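Local coordinates for outer membrane protein Omp121 (Bacteroides thetaiotaomicron, PDB 5FQ8) that probably imports nutrients across the outer membrane of a gut bacterium as a TonB-dependent, calcium-binding barrel transporter closed by a plug domain, at residues 139-144 against 162-167; 83-88 against 97-102. All blocks are in the same frame, centred on the assembly; numbering follows the deposited sequence.

Interaction 1 of 2, residues 139-144 against 162-167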
loop_
_atom_site.group_PDB
_atom_site.type_symbol
_atom_site.label_atom_id
_atom_site.label_comp_id
_atom_site.label_asym_id
_atom_site.label_seq_id
_atom_site.Cartn_x
_atom_site.Cartn_y
_atom_site.Cartn_z
ATOM N N ALA B 139 15.726 5.736 -40.990
ATOM C CA ALA B 139 16.027 5.853 -42.404
ATOM C C ALA B 139 14.801 5.516 -43.228
ATOM O O ALA B 139 14.334 6.322 -44.034
ATOM C CB ALA B 139 17.192 4.944 -42.772
ATOM N N ASN B 140 14.237 4.345 -42.997
ATOM C CA ASN B 140 13.128 3.856 -43.792
ATOM C C ASN B 140 12.107 3.181 -42.890
ATOM O O ASN B 140 12.464 2.471 -41.950
ATOM C CB ASN B 140 13.640 2.895 -44.857
ATOM C CG ASN B 140 12.550 2.101 -45.485
ATOM O OD1 ASN B 140 11.843 2.598 -46.340
ATOM N ND2 ASN B 140 12.407 0.853 -45.075
ATOM N N MET B 141 10.838 3.422 -43.165
ATOM C CA MET B 141 9.752 2.698 -42.530
ATOM C C MET B 141 8.919 2.036 -43.602
ATOM O O MET B 141 8.476 2.697 -44.535
ATOM C CB MET B 141 8.871 3.616 -41.696
ATOM C CG MET B 141 7.541 2.998 -41.351
ATOM S SD MET B 141 6.597 4.133 -40.390
ATOM C CE MET B 141 7.804 4.566 -39.184
ATOM N N THR B 142 8.680 0.748 -43.450
ATOM C CA THR B 142 7.872 -0.008 -44.392
ATOM C C THR B 142 6.797 -0.772 -43.640
ATOM O O THR B 142 7.101 -1.560 -42.740
ATOM C CB THR B 142 8.747 -0.951 -45.194
ATOM O OG1 THR B 142 9.495 -0.187 -46.130
ATOM C CG2 THR B 142 7.914 -1.961 -45.931
ATOM N N ILE B 143 5.546 -0.532 -44.018
ATOM C CA ILE B 143 4.368 -1.067 -43.345
ATOM C C ILE B 143 3.836 -2.214 -44.181
ATOM O O ILE B 143 3.380 -2.003 -45.305
ATOM C CB ILE B 143 3.307 0.018 -43.155
ATOM C CG1 ILE B 143 3.798 1.034 -42.146
ATOM C CG2 ILE B 143 2.025 -0.578 -42.713
ATOM C CD1 ILE B 143 2.814 2.062 -41.827
ATOM N N LEU B 144 3.896 -3.426 -43.656
ATOM C CA LEU B 144 3.307 -4.575 -44.329
ATOM C C LEU B 144 1.860 -4.693 -43.875
ATOM O O LEU B 144 1.591 -4.943 -42.698
ATOM C CB LEU B 144 4.089 -5.846 -44.010
ATOM C CG LEU B 144 5.581 -5.730 -44.264
ATOM C CD1 LEU B 144 6.271 -7.000 -43.880
ATOM C CD2 LEU B 144 5.792 -5.451 -45.713
ATOM N N VAL B 162 5.047 -3.008 -38.857
ATOM C CA VAL B 162 5.682 -1.725 -39.123
ATOM C C VAL B 162 7.183 -1.942 -39.043
ATOM O O VAL B 162 7.766 -1.915 -37.956
ATOM C CB VAL B 162 5.239 -0.639 -38.144
ATOM C CG1 VAL B 162 6.074 0.569 -38.369
ATOM C CG2 VAL B 162 3.791 -0.317 -38.335
ATOM N N MET B 163 7.815 -2.161 -40.184
ATOM C CA MET B 163 9.249 -2.380 -40.237
ATOM C C MET B 163 9.957 -1.040 -40.289
ATOM O O MET B 163 9.836 -0.310 -41.272
ATOM C CB MET B 163 9.617 -3.219 -41.451
ATOM C CG MET B 163 9.450 -4.687 -41.259
ATOM S SD MET B 163 9.533 -5.507 -42.831
ATOM C CE MET B 163 10.902 -4.640 -43.589
ATOM N N ILE B 164 10.695 -0.733 -39.266
ATOM C CA ILE B 164 11.512 0.472 -39.242
ATOM C C ILE B 164 12.964 0.094 -39.505
ATOM O O ILE B 164 13.403 -1.006 -39.165
ATOM C CB ILE B 164 11.327 1.212 -37.905
ATOM C CG1 ILE B 164 9.923 1.793 -37.842
ATOM C CG2 ILE B 164 12.335 2.323 -37.733
ATOM C CD1 ILE B 164 9.707 2.660 -36.643
ATOM N N THR B 165 13.698 0.973 -40.190
ATOM C CA THR B 165 15.122 0.767 -40.436
ATOM C C THR B 165 15.875 2.033 -40.073
ATOM O O THR B 165 15.570 3.111 -40.586
ATOM C CB THR B 165 15.402 0.380 -41.884
ATOM O OG1 THR B 165 14.730 -0.840 -42.201
ATOM C CG2 THR B 165 16.864 0.163 -42.076
ATOM N N THR B 166 16.850 1.901 -39.194
ATOM C CA THR B 166 17.546 3.040 -38.625
ATOM C C THR B 166 18.788 3.392 -39.440
ATOM O O THR B 166 19.314 2.581 -40.202
ATOM C CB THR B 166 17.908 2.724 -37.180
ATOM O OG1 THR B 166 18.463 1.409 -37.117
ATOM C CG2 THR B 166 16.675 2.737 -36.326
ATOM N N LYS B 167 19.258 4.625 -39.273
ATOM C CA LYS B 167 20.371 5.118 -40.080
ATOM C C LYS B 167 21.684 4.460 -39.677
ATOM O O LYS B 167 21.893 4.111 -38.518
ATOM C CB LYS B 167 20.497 6.633 -39.941
ATOM C CG LYS B 167 19.365 7.422 -40.561
ATOM C CD LYS B 167 19.344 8.839 -40.046
ATOM C CE LYS B 167 18.333 9.690 -40.773
ATOM N NZ LYS B 167 18.335 11.102 -40.309
#
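The one flat side-chain group here is the carboxamide of Asn140, with CG anti to the backbone N. At its edge, ND2 sends an N-H along its own strand to Thr142 OG1 at 3.3 Å, and that oxygen sits only 14° out of the amide plane. Thr142 OG1 also has a weak bond to Ser46 OG, and Ser46, on strand 44-48, touches Asn140. Across the strand pair Thr165 crosses the carboxamide obliquely, without bonding to it.

Asn140, Thr142, Met163 and Thr165 share this face of the sheet. Beside them Leu144 CD1 meets Met163 SD at 3.7 Å, while Tyr153 packs on the same methionine. The other face carries Met141, Ile143, Val162 and Ile164, all apolar. Met141 runs straight out to SD, then turns at chi3 (-49°) so that CE lies 3.7 Å from Ile164 CD1, the two chains pointing the same way. Val162 sits between Met141 and Ile143, with CG2 4.0 Å from Ile143 CG1.

Backbone bonds fix the antiparallel register. Thr142 N reaches Met163 O at 2.7 Å in a nearly straight bond (172°), and Met163 N returns to Thr142 O. At the far end Thr165 O takes two donors, Ala139 N at 2.7 Å and Asn140 N at 3.0 Å, while Thr165 N bonds to Asn140 O. Two residues facing one make a classic beta bulge, where the chain turns a corner. The pair forms the centre of the mixed four-stranded sheet, with strands 44-48 and 101-103 at its edges, in the plug domain of a TonB-dependent receptor.

Interaction 2 of 2, residues 83-88 against 97-102; sequences SNSVII and TNQPLY
Val86 is set crosswise to the ring of Pro100, the two side chains meeting at about a right angle, with CG1 3.8 Å from Pro100 CD. CG1 stands anti to the backbone N (chi1 175°), which leaves CG2 for the tip of Tyr102: the phenol OH comes in obliquely, 3.6 Å from that methyl. Two residues on, Ile88 also crosses the proline, its CD1 4.1 Å from Pro100 CB. Gln99 works from the polar side. Its chain folds back at chi2 (-69°), bringing OE1 to Val86 N at 3.3 Å; the donor lies 30° above the amide plane, so this is a poorly directed bond. NE2 of the same amide is held by Asp959, which fixes its rotation. Gln99 CA in turn points its hydrogen at Val86 O, 3.5 Å away. Beyond the valine, a water donates to Asn84 O and hydrogen-bonds to Tyr102 OH at 2.8 Å, tying the buried phenol to the strand.

Strand 84-88, which pairs with strand 71-75, thus runs across the 97-102 segment instead of pairing with it, and Asn958 and Asp959 secure the polar flank. The contact lays the loop leading into strand 101-103 across the two-stranded antiparallel sheet of a TonB-dependent receptor's plug domain.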
loop_
_atom_site.group_PDB
_atom_site.type_symbol
_atom_site.label_atom_id
_atom_site.label_comp_id
_atom_site.label_asym_id
_atom_site.label_seq_id
_atom_site.Cartn_x
_atom_site.Cartn_y
_atom_site.Cartn_z
ATOM N N SER B 83 -0.580 8.197 -25.791
ATOM C CA SER B 83 -0.344 7.094 -26.706
ATOM C C SER B 83 -0.836 7.412 -28.114
ATOM O O SER B 83 -1.531 8.396 -28.352
ATOM C CB SER B 83 -1.017 5.837 -26.192
ATOM O OG SER B 83 -0.433 5.434 -24.981
ATOM N N ASN B 84 -0.452 6.556 -29.056
ATOM C CA ASN B 84 -0.884 6.641 -30.438
ATOM C C ASN B 84 -1.458 5.307 -30.874
ATOM O O ASN B 84 -0.826 4.263 -30.709
ATOM C CB ASN B 84 0.263 7.028 -31.366
ATOM C CG ASN B 84 0.836 8.389 -31.047
ATOM O OD1 ASN B 84 0.195 9.418 -31.248
ATOM N ND2 ASN B 84 2.060 8.401 -30.552
ATOM N N SER B 85 -2.634 5.353 -31.461
ATOM C CA SER B 85 -3.274 4.160 -31.976
ATOM C C SER B 85 -2.913 3.973 -33.439
ATOM O O SER B 85 -2.753 4.946 -34.174
ATOM C CB SER B 85 -4.781 4.267 -31.811
ATOM O OG SER B 85 -5.400 3.136 -32.361
ATOM N N VAL B 86 -2.762 2.716 -33.848
ATOM C CA VAL B 86 -2.439 2.354 -35.222
ATOM C C VAL B 86 -3.145 1.045 -35.505
ATOM O O VAL B 86 -2.718 -0.007 -35.027
ATOM C CB VAL B 86 -0.928 2.206 -35.465
ATOM C CG1 VAL B 86 -0.680 1.710 -36.858
ATOM C CG2 VAL B 86 -0.239 3.510 -35.302
ATOM N N ILE B 87 -4.207 1.097 -36.289
ATOM C CA ILE B 87 -4.999 -0.077 -36.624
ATOM C C ILE B 87 -4.926 -0.286 -38.126
ATOM O O ILE B 87 -5.115 0.655 -38.902
ATOM C CB ILE B 87 -6.454 0.070 -36.141
ATOM C CG1 ILE B 87 -6.485 0.438 -34.666
ATOM C CG2 ILE B 87 -7.185 -1.221 -36.307
ATOM C CD1 ILE B 87 -7.837 0.782 -34.184
ATOM N N ILE B 88 -4.636 -1.510 -38.534
ATOM C CA ILE B 88 -4.340 -1.814 -39.923
ATOM C C ILE B 88 -5.395 -2.773 -40.424
ATOM O O ILE B 88 -5.467 -3.916 -39.966
ATOM C CB ILE B 88 -2.931 -2.395 -40.096
ATOM C CG1 ILE B 88 -1.890 -1.293 -39.977
ATOM C CG2 ILE B 88 -2.788 -3.087 -41.425
ATOM C CD1 ILE B 88 -0.547 -1.731 -40.395
ATOM N N THR B 97 -5.985 -6.546 -28.879
ATOM C CA THR B 97 -4.640 -6.282 -29.376
ATOM C C THR B 97 -4.706 -6.087 -30.884
ATOM O O THR B 97 -4.704 -7.062 -31.642
ATOM C CB THR B 97 -3.706 -7.424 -29.027
ATOM O OG1 THR B 97 -3.780 -7.697 -27.624
ATOM C CG2 THR B 97 -2.283 -7.055 -29.412
ATOM N N ASN B 98 -4.754 -4.838 -31.330
ATOM C CA ASN B 98 -4.841 -4.579 -32.756
ATOM C C ASN B 98 -3.702 -3.753 -33.309
ATOM O O ASN B 98 -3.708 -3.449 -34.499
ATOM C CB ASN B 98 -6.161 -3.886 -33.097
ATOM C CG ASN B 98 -7.347 -4.736 -32.787
ATOM O OD1 ASN B 98 -7.816 -5.496 -33.621
ATOM N ND2 ASN B 98 -7.834 -4.627 -31.576
ATOM N N GLN B 99 -2.747 -3.354 -32.494
ATOM C CA GLN B 99 -1.603 -2.657 -33.031
ATOM C C GLN B 99 -0.775 -3.615 -33.874
ATOM O O GLN B 99 -0.737 -4.812 -33.597
ATOM C CB GLN B 99 -0.755 -2.092 -31.912
ATOM C CG GLN B 99 -1.565 -1.570 -30.768
ATOM C CD GLN B 99 -2.332 -0.341 -31.132
ATOM O OE1 GLN B 99 -1.756 0.657 -31.512
ATOM N NE2 GLN B 99 -3.637 -0.403 -31.019
ATOM N N PRO B 100 -0.119 -3.115 -34.915
ATOM C CA PRO B 100 0.813 -3.948 -35.672
ATOM C C PRO B 100 2.102 -4.204 -34.908
ATOM O O PRO B 100 2.495 -3.469 -33.999
ATOM C CB PRO B 100 1.079 -3.109 -36.919
ATOM C CG PRO B 100 0.904 -1.732 -36.452
ATOM C CD PRO B 100 -0.226 -1.769 -35.494
ATOM N N LEU B 101 2.769 -5.273 -35.306
ATOM C CA LEU B 101 4.058 -5.616 -34.731
ATOM C C LEU B 101 5.108 -4.637 -35.230
ATOM O O LEU B 101 5.458 -4.647 -36.411
ATOM C CB LEU B 101 4.433 -7.039 -35.113
ATOM C CG LEU B 101 5.851 -7.424 -34.738
ATOM C CD1 LEU B 101 5.992 -7.373 -33.242
ATOM C CD2 LEU B 101 6.140 -8.792 -35.251
ATOM N N TYR B 102 5.621 -3.801 -34.339
ATOM C CA TYR B 102 6.734 -2.936 -34.679
ATOM C C TYR B 102 8.030 -3.738 -34.680
ATOM O O TYR B 102 8.360 -4.383 -33.687
ATOM C CB TYR B 102 6.829 -1.787 -33.683
ATOM C CG TYR B 102 5.737 -0.761 -33.765
ATOM C CD1 TYR B 102 4.515 -0.976 -33.163
ATOM C CD2 TYR B 102 5.944 0.448 -34.405
ATOM C CE1 TYR B 102 3.524 -0.029 -33.203
ATOM C CE2 TYR B 102 4.962 1.395 -34.446
ATOM C CZ TYR B 102 3.748 1.152 -33.841
ATOM O OH TYR B 102 2.755 2.093 -33.874
HETATM O O HOH W 1 1.983 4.278 -32.313
#

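Interaction 1 is partly buried and built mainly from backbone bonds between two neighbouring strands of the plug sheet; interaction 2 is buried, nearer the centre of the chain, and relies on side chains meeting across differently directed segments. They share an element of the fold: strand 161-166, half of interaction 1, lies parallel to strand 101-103, which the second segment of interaction 2 leads into, and Val162 N probably bonds to Leu101 O. The apolar face of the first contact continues into the second, with Val162 against Pro100 and Tyr102, and Ile143 CG2 3.6 Å from Ile88 CD1. That joins the four-stranded sheet to the separate two-stranded one.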